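PDB 3UN6: ABC transporter substrate-binding protein from Staphylococcus aureus subsp. aureus NCTC 8325, which binds zinc and probably serves as the substrate-binding component of an ABC-type import system, its transported substrate not being established. Local coordinates for residues Met51-Leu56 / Tyr65-Val70. Numbering follows the deposited sequence.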
loop_
_atom_site.group_PDB
_atom_site.type_symbol
_atom_site.label_atom_id
_atom_site.label_comp_id
_atom_site.label_asym_id
_atom_site.label_seq_id
_atom_site.Cartn_x
_atom_site.Cartn_y
_atom_site.Cartn_z
HETATM N N MSE A 51 4.550 11.299 -4.855
HETATM C CA MSE A 51 4.094 12.514 -5.544
HETATM C C MSE A 51 4.715 13.720 -4.833
HETATM O O MSE A 51 5.215 14.665 -5.464
HETATM C CB MSE A 51 2.562 12.663 -5.503
HETATM C CG MSE A 51 1.654 11.428 -5.833
HETATM SE SE MSE A 51 1.858 10.546 -7.546
HETATM C CE MSE A 51 3.252 9.228 -7.072
HETATM N N MSE A 52 4.674 13.700 -3.503
HETATM C CA MSE A 52 5.277 14.786 -2.738
HETATM C C MSE A 52 6.774 14.876 -3.030
HETATM O O MSE A 52 7.307 15.987 -3.200
HETATM C CB MSE A 52 5.054 14.603 -1.242
HETATM C CG MSE A 52 5.634 15.687 -0.443
HETATM SE SE MSE A 52 4.717 17.430 -0.746
HETATM C CE MSE A 52 6.192 18.558 -0.234
ATOM N N THR A 53 7.447 13.722 -3.096
ATOM C CA THR A 53 8.893 13.681 -3.369
ATOM C C THR A 53 9.198 14.370 -4.694
ATOM O O THR A 53 10.117 15.180 -4.786
ATOM C CB THR A 53 9.425 12.231 -3.362
ATOM O OG1 THR A 53 9.105 11.626 -2.102
ATOM C CG2 THR A 53 10.930 12.195 -3.579
ATOM N N LYS A 54 8.405 14.036 -5.706
ATOM C CA LYS A 54 8.474 14.631 -7.026
ATOM C C LYS A 54 8.300 16.155 -6.948
ATOM O O LYS A 54 9.074 16.901 -7.545
ATOM C CB LYS A 54 7.373 14.012 -7.902
ATOM C CG LYS A 54 7.293 14.497 -9.331
ATOM C CD LYS A 54 8.504 14.133 -10.102
ATOM C CE LYS A 54 8.306 14.468 -11.550
ATOM N NZ LYS A 54 9.572 14.303 -12.278
ATOM N N LYS A 55 7.321 16.624 -6.174
ATOM C CA LYS A 55 7.101 18.052 -6.060
ATOM C C LYS A 55 8.300 18.733 -5.387
ATOM O O LYS A 55 8.746 19.793 -5.812
ATOM C CB LYS A 55 5.829 18.366 -5.290
ATOM C CG LYS A 55 5.553 19.862 -5.244
ATOM C CD LYS A 55 4.367 20.233 -4.373
ATOM C CE LYS A 55 4.174 21.768 -4.376
ATOM N NZ LYS A 55 3.141 22.209 -3.407
ATOM N N LEU A 56 8.818 18.118 -4.333
ATOM C CA LEU A 56 9.976 18.665 -3.635
ATOM C C LEU A 56 11.212 18.742 -4.559
ATOM O O LEU A 56 11.923 19.755 -4.589
ATOM C CB LEU A 56 10.235 17.820 -2.388
ATOM C CG LEU A 56 11.395 18.084 -1.440
ATOM C CD1 LEU A 56 11.556 19.559 -1.069
ATOM C CD2 LEU A 56 11.170 17.220 -0.196
ATOM N N TYR A 65 19.023 13.973 -9.235
ATOM C CA TYR A 65 18.545 12.875 -10.079
ATOM C C TYR A 65 17.226 13.339 -10.699
ATOM O O TYR A 65 16.724 14.424 -10.368
ATOM C CB TYR A 65 18.316 11.604 -9.233
ATOM C CG TYR A 65 17.328 11.820 -8.088
ATOM C CD1 TYR A 65 16.003 11.430 -8.190
ATOM C CD2 TYR A 65 17.723 12.476 -6.924
ATOM C CE1 TYR A 65 15.097 11.670 -7.139
ATOM C CE2 TYR A 65 16.830 12.723 -5.885
ATOM C CZ TYR A 65 15.534 12.325 -5.995
ATOM O OH TYR A 65 14.674 12.594 -4.953
ATOM N N LYS A 66 16.697 12.545 -11.620
ATOM C CA LYS A 66 15.390 12.794 -12.212
ATOM C C LYS A 66 14.495 11.652 -11.742
ATOM O O LYS A 66 14.913 10.483 -11.707
ATOM C CB LYS A 66 15.433 12.796 -13.730
ATOM C CG LYS A 66 16.298 13.862 -14.338
ATOM C CD LYS A 66 16.220 13.810 -15.856
ATOM C CE LYS A 66 17.207 14.774 -16.477
ATOM N NZ LYS A 66 17.217 14.707 -17.961
ATOM N N LEU A 67 13.274 11.988 -11.367
ATOM C CA LEU A 67 12.327 11.014 -10.882
ATOM C C LEU A 67 11.188 10.884 -11.881
ATOM O O LEU A 67 10.472 11.856 -12.165
ATOM C CB LEU A 67 11.805 11.443 -9.506
ATOM C CG LEU A 67 10.798 10.545 -8.779
ATOM C CD1 LEU A 67 11.316 9.113 -8.642
ATOM C CD2 LEU A 67 10.481 11.140 -7.423
ATOM N N GLU A 68 11.041 9.689 -12.440
ATOM C CA GLU A 68 9.948 9.408 -13.359
ATOM C C GLU A 68 9.006 8.461 -12.643
ATOM O O GLU A 68 9.420 7.372 -12.213
ATOM C CB GLU A 68 10.442 8.786 -14.668
ATOM C CG GLU A 68 9.300 8.228 -15.530
ATOM C CD GLU A 68 9.725 7.832 -16.938
ATOM O OE1 GLU A 68 8.943 7.110 -17.608
ATOM O OE2 GLU A 68 10.830 8.238 -17.382
ATOM N N LEU A 69 7.752 8.884 -12.487
ATOM C CA LEU A 69 6.748 8.070 -11.825
ATOM C C LEU A 69 5.924 7.332 -12.894
ATOM O O LEU A 69 5.272 7.947 -13.732
ATOM C CB LEU A 69 5.857 8.946 -10.955
ATOM C CG LEU A 69 6.546 9.734 -9.843
ATOM C CD1 LEU A 69 5.524 10.637 -9.162
ATOM C CD2 LEU A 69 7.208 8.813 -8.825
ATOM N N VAL A 70 5.932 6.008 -12.826
ATOM C CA VAL A 70 5.272 5.162 -13.825
ATOM C C VAL A 70 4.028 4.500 -13.195
ATOM O O VAL A 70 4.146 3.697 -12.245
ATOM C CB VAL A 70 6.276 4.096 -14.334
ATOM C CG1 VAL A 70 5.672 3.233 -15.447
ATOM C CG2 VAL A 70 7.569 4.771 -14.812
#
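K54 reaches from the helix to the backbone of L67, where its NZ donates a hydrogen bond of 2.6 Å to L67 O, approaching nearly in line with the carbonyl (C=O...N angle 161°). CG lies anti to the backbone N; chi2 (65°) puts the chain's one bend at CD. Lysine suits this partly exposed margin: its aliphatic part packs, with CB 4.0 Å from L69 CD1, while its ammonium meets a carbonyl on an edge strand of the sheet. Deeper in, L67 CD2 lies 4.0 Å from T53 CG2, the two side chains crossing at about a right angle. M51, modelled as selenomethionine, has an unbranched chain that bends back to L69 although its CB points away; CE lies 3.4 Å from L69 CD1, closer than usual van der Waals contact. Helix 48-58 connects parallel strands 36-41 and 66-71 in a beta-alpha-beta unit, segments 51-56 and 66-70 running roughly antiparallel (147°). Alternation along the strand turns branched, apolar L67 and L69 to the helix, E68 away. T53 gives its methyl to this interface while OG1 hydrogen-bonds N49 O one turn earlier. Y65 OH, 4.0 Å from T53 CG2, hydrogen-bonds D243 of helix 234-250; I260 of helix 254-264 packs against M51.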